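PDB 2EF7: CBS domain protein from Sulfolobus tokodaii, which is of unknown function but carries two CBS domains, a type of module that in many proteins binds adenine nucleotides and regulates activity. Local coordinates for the interface of chains A and B and the interface of chains A and C. Sequence-based numbering; all coordinates share one arbitrary frame. Chains: chain A/B/C, Hypothetical protein ST2348.

Chain A touches chain B at contact 1 and chain C at contact 2; the centres of the C-alpha atoms of the two contacts lie about 26 Å apart. They share no residue. Contact 1 uses helices 23-33 and 52-60, within the first CBS domain, plus A:Leu65; contact 2 uses the end of helix 86-96 and the loop leading into strand 100-104, within the second. One is a two-fold, helix-on-helix apolar joint, the other a short C-terminal segment, assigned to chain C, beside a strand entrance. Chain A may thus hold two neighbours at once, consistent with the four-copy deposited assembly, which need not be the biological one.

Contact 1: the interface of chains A and B. Residues chain A 23-24, 27, 31, 55, 59, 65; chain B 56-57, 59-60.
The peptide group joining B:Val56 to B:Lys57 has the hydroxyl of A:Thr31 above one face, but off toward the rim between B:Val56 O and B:Lys57 CA; the methyl of A:Ala27 lies on the same side, off the oxygen end, with CB 3.7 Å from B:Val56 O. The helices that meet, 23-33 of A and 52-60 of B, belong to the first CBS domain of each chain; a two-fold axis repeats every contact with the chains exchanged. Helix-to-helix pairing is common among CBS domains, so this may be a genuine dimer joint. The hydroxyl of A:Thr31 is spent within its own chain: OG1 sits beside the backbone N (chi1 -65°) and donates to A:Ala27 O at 2.8 Å, reaching that oxygen from above its carbonyl plane. Its methyl, CG2, is left to meet the lysine stem, 3.9 Å from B:Lys57 CG, the two side chains crossing at about a right angle.

B:Ile59 is the main apolar plug. Its CG2 branch, anti to the backbone N, presses on A:Ala27 CB at 3.7 Å and on the backbone of helix 23-33, 3.9 Å from A:Asn24 CA. A:Leu65 closes on the same branch with CD2 at 4.0 Å. The other branch carries CD1 toward A:Leu23 CD2 and, tip to tip, toward A:Ile59; the spacing of those two isoleucine tips is too short to be real, so their exact placement is doubtful. Nearby, B:Val56 splits its methyls: CG1 turns to A:Ala27, while CG2 lies against A:Ile55 CG2 at 4.0 Å.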
loop_
_atom_site.group_PDB
_atom_site.type_symbol
_atom_site.label_atom_id
_atom_site.label_comp_id
_atom_site.label_asym_id
_atom_site.label_seq_id
_atom_site.Cartn_x
_atom_site.Cartn_y
_atom_site.Cartn_z
ATOM N N LEU A 23 -20.973 -23.150 -15.183
ATOM C CA LEU A 23 -19.566 -23.014 -14.856
ATOM C C LEU A 23 -18.717 -22.683 -16.074
ATOM O O LEU A 23 -17.940 -21.732 -16.044
ATOM C CB LEU A 23 -19.048 -24.289 -14.179
ATOM C CG LEU A 23 -17.590 -24.295 -13.699
ATOM C CD1 LEU A 23 -17.421 -25.300 -12.573
ATOM C CD2 LEU A 23 -16.651 -24.634 -14.849
ATOM N N ASN A 24 -18.872 -23.436 -17.160
ATOM C CA ASN A 24 -18.050 -23.158 -18.331
ATOM C C ASN A 24 -18.274 -21.772 -18.924
ATOM O O ASN A 24 -17.320 -21.146 -19.393
ATOM C CB ASN A 24 -18.227 -24.236 -19.411
ATOM C CG ASN A 24 -19.599 -24.217 -20.034
ATOM O OD1 ASN A 24 -20.611 -24.325 -19.343
ATOM N ND2 ASN A 24 -19.644 -24.084 -21.353
ATOM N N ALA A 27 -16.505 -19.320 -16.614
ATOM C CA ALA A 27 -15.061 -19.378 -16.785
ATOM C C ALA A 27 -14.706 -18.633 -18.060
ATOM O O ALA A 27 -13.681 -17.962 -18.136
ATOM C CB ALA A 27 -14.578 -20.830 -16.866
ATOM N N THR A 31 -12.216 -15.432 -18.294
ATOM C CA THR A 31 -11.059 -15.582 -19.160
ATOM C C THR A 31 -11.024 -14.450 -20.187
ATOM O O THR A 31 -9.983 -13.837 -20.403
ATOM C CB THR A 31 -11.093 -16.938 -19.911
ATOM O OG1 THR A 31 -10.971 -18.009 -18.969
ATOM C CG2 THR A 31 -9.958 -17.022 -20.926
ATOM N N ILE A 55 -14.082 -21.873 -8.655
ATOM C CA ILE A 55 -14.207 -22.683 -9.854
ATOM C C ILE A 55 -13.350 -23.942 -9.730
ATOM O O ILE A 55 -13.829 -25.047 -9.970
ATOM C CB ILE A 55 -13.790 -21.888 -11.113
ATOM C CG1 ILE A 55 -14.887 -20.872 -11.456
ATOM C CG2 ILE A 55 -13.575 -22.833 -12.300
ATOM C CD1 ILE A 55 -14.653 -20.145 -12.757
ATOM N N ILE A 59 -14.521 -28.031 -9.523
ATOM C CA ILE A 59 -14.005 -29.037 -10.447
ATOM C C ILE A 59 -13.334 -30.138 -9.646
ATOM O O ILE A 59 -13.534 -31.320 -9.914
ATOM C CB ILE A 59 -13.007 -28.416 -11.438
ATOM C CG1 ILE A 59 -13.760 -27.428 -12.326
ATOM C CG2 ILE A 59 -12.339 -29.505 -12.294
ATOM C CD1 ILE A 59 -12.862 -26.596 -13.173
ATOM N N LEU A 65 -19.216 -29.199 -16.193
ATOM C CA LEU A 65 -19.132 -27.890 -16.817
ATOM C C LEU A 65 -20.482 -27.176 -16.869
ATOM O O LEU A 65 -20.539 -25.970 -17.110
ATOM C CB LEU A 65 -18.579 -28.023 -18.242
ATOM C CG LEU A 65 -17.194 -28.639 -18.457
ATOM C CD1 LEU A 65 -16.863 -28.601 -19.952
ATOM C CD2 LEU A 65 -16.152 -27.872 -17.665
ATOM N N VAL B 56 -8.935 -22.080 -15.007
ATOM C CA VAL B 56 -10.126 -21.330 -15.399
ATOM C C VAL B 56 -10.007 -20.961 -16.876
ATOM O O VAL B 56 -10.956 -21.078 -17.650
ATOM C CB VAL B 56 -10.264 -20.037 -14.561
ATOM C CG1 VAL B 56 -11.384 -19.170 -15.119
ATOM C CG2 VAL B 56 -10.539 -20.389 -13.081
ATOM N N LYS B 57 -8.819 -20.526 -17.268
ATOM C CA LYS B 57 -8.579 -20.140 -18.642
ATOM C C LYS B 57 -8.748 -21.339 -19.586
ATOM O O LYS B 57 -9.278 -21.193 -20.685
ATOM C CB LYS B 57 -7.173 -19.541 -18.751
ATOM C CG LYS B 57 -6.761 -19.071 -20.127
ATOM C CD LYS B 57 -5.381 -18.410 -20.061
ATOM C CE LYS B 57 -5.368 -17.275 -19.037
ATOM N NZ LYS B 57 -4.042 -16.603 -18.932
ATOM N N ILE B 59 -10.692 -23.980 -19.224
ATOM C CA ILE B 59 -12.113 -24.237 -19.364
ATOM C C ILE B 59 -12.694 -23.104 -20.184
ATOM O O ILE B 59 -13.514 -23.328 -21.061
ATOM C CB ILE B 59 -12.786 -24.299 -17.998
ATOM C CG1 ILE B 59 -12.281 -25.536 -17.274
ATOM C CG2 ILE B 59 -14.314 -24.305 -18.140
ATOM C CD1 ILE B 59 -12.983 -25.795 -15.992
ATOM N N GLY B 60 -12.219 -21.891 -19.916
ATOM C CA GLY B 60 -12.685 -20.717 -20.636
ATOM C C GLY B 60 -12.390 -20.728 -22.128
ATOM O O GLY B 60 -13.030 -20.007 -22.886
#

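Contact 2: the interface of chains A and C. Residues chain A 93, 97-99; chain C 130-131.
C:Gly131 lies parallel to A:Ile98 in a short beta bridge, giving its N-H to A:Asn97 O at 2.9 Å and taking the N-H of A:Arg99 on its own O at 2.9 Å. The first bond is fairly straight, 163° at the hydrogen; the second is more bent, 141°. In this way a short C-terminal segment, assigned to chain C although the chain leading into it is not modelled, extends the edge of the second CBS domain of chain A, just ahead of strand 100-104. The contact is not an exact two-fold, and whether it forms outside the crystal cannot be told from the structure alone.

A:Arg99 runs out extended alongside the segment, CG packing on C:Met130 CB at 3.5 Å. Its guanidinium then turns a face to the C:Met130 carbonyl, whose O stands over the plane, displaced toward the NE and NH2 side, 2.8 Å from A:Arg99 NE. The N-H groups point away from that oxygen, so this is no hydrogen bond, though the positive charge probably still attracts the carbonyl dipole. An alanine here would probably leave the C:Met130 carbonyl without its charged neighbour and that flank of the segment unsupported.

On the opposite flank, the A:Asn97 carboxamide lays a face over the C:Met130 backbone, ND2 3.5 Å from CA. Its oxygen OD1 also touches the selenomethionine stem at CG, 3.6 Å away. A turn about the CG-SE bond of C:Met130 (chi3 116°) swings the terminal methyl CE toward chain A, 3.8 Å from CB of A:Met93, also a selenomethionine, and 3.4 Å from A:Ile98 O.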
loop_
_atom_site.group_PDB
_atom_site.type_symbol
_atom_site.label_atom_id
_atom_site.label_comp_id
_atom_site.label_asym_id
_atom_site.label_seq_id
_atom_site.Cartn_x
_atom_site.Cartn_y
_atom_site.Cartn_z
HETATM N N MSE A 93 -17.790 -3.962 6.870
HETATM C CA MSE A 93 -16.649 -4.819 6.581
HETATM C C MSE A 93 -16.080 -5.412 7.879
HETATM O O MSE A 93 -15.840 -6.623 7.964
HETATM C CB MSE A 93 -15.568 -4.022 5.845
HETATM C CG MSE A 93 -15.901 -3.735 4.389
HETATM SE SE MSE A 93 -14.671 -2.494 3.567
HETATM C CE MSE A 93 -15.858 -1.745 2.241
ATOM N N ASN A 97 -15.911 -9.180 8.899
ATOM C CA ASN A 97 -14.519 -9.519 8.617
ATOM C C ASN A 97 -14.268 -9.787 7.134
ATOM O O ASN A 97 -13.716 -10.825 6.772
ATOM C CB ASN A 97 -14.106 -10.738 9.457
ATOM C CG ASN A 97 -12.602 -10.811 9.689
ATOM O OD1 ASN A 97 -11.983 -9.849 10.156
ATOM N ND2 ASN A 97 -12.008 -11.959 9.375
ATOM N N ILE A 98 -14.681 -8.851 6.280
ATOM C CA ILE A 98 -14.479 -8.984 4.838
ATOM C C ILE A 98 -13.881 -7.717 4.224
ATOM O O ILE A 98 -14.133 -6.607 4.694
ATOM C CB ILE A 98 -15.794 -9.353 4.112
ATOM C CG1 ILE A 98 -16.903 -8.370 4.498
ATOM C CG2 ILE A 98 -16.193 -10.787 4.454
ATOM C CD1 ILE A 98 -18.244 -8.691 3.860
ATOM N N ARG A 99 -13.094 -7.902 3.167
ATOM C CA ARG A 99 -12.393 -6.825 2.473
ATOM C C ARG A 99 -13.119 -6.187 1.298
ATOM O O ARG A 99 -12.718 -5.126 0.834
ATOM C CB ARG A 99 -11.029 -7.337 1.995
ATOM C CG ARG A 99 -10.159 -7.848 3.133
ATOM C CD ARG A 99 -8.913 -8.589 2.667
ATOM N NE ARG A 99 -8.231 -9.196 3.810
ATOM C CZ ARG A 99 -7.140 -9.954 3.733
ATOM N NH1 ARG A 99 -6.587 -10.208 2.554
ATOM N NH2 ARG A 99 -6.603 -10.460 4.839
HETATM N N MSE C 130 -8.874 -10.274 7.514
HETATM C CA MSE C 130 -10.198 -10.293 6.890
HETATM C C MSE C 130 -10.225 -11.239 5.693
HETATM O O MSE C 130 -9.202 -11.456 5.041
HETATM C CB MSE C 130 -10.588 -8.892 6.405
HETATM C CG MSE C 130 -10.601 -7.812 7.483
HETATM SE SE MSE C 130 -10.763 -6.004 6.745
HETATM C CE MSE C 130 -12.488 -5.479 7.487
ATOM N N GLY C 131 -11.399 -11.800 5.411
ATOM C CA GLY C 131 -11.545 -12.681 4.267
ATOM C C GLY C 131 -11.774 -11.791 3.058
ATOM O O GLY C 131 -11.930 -10.579 3.217
#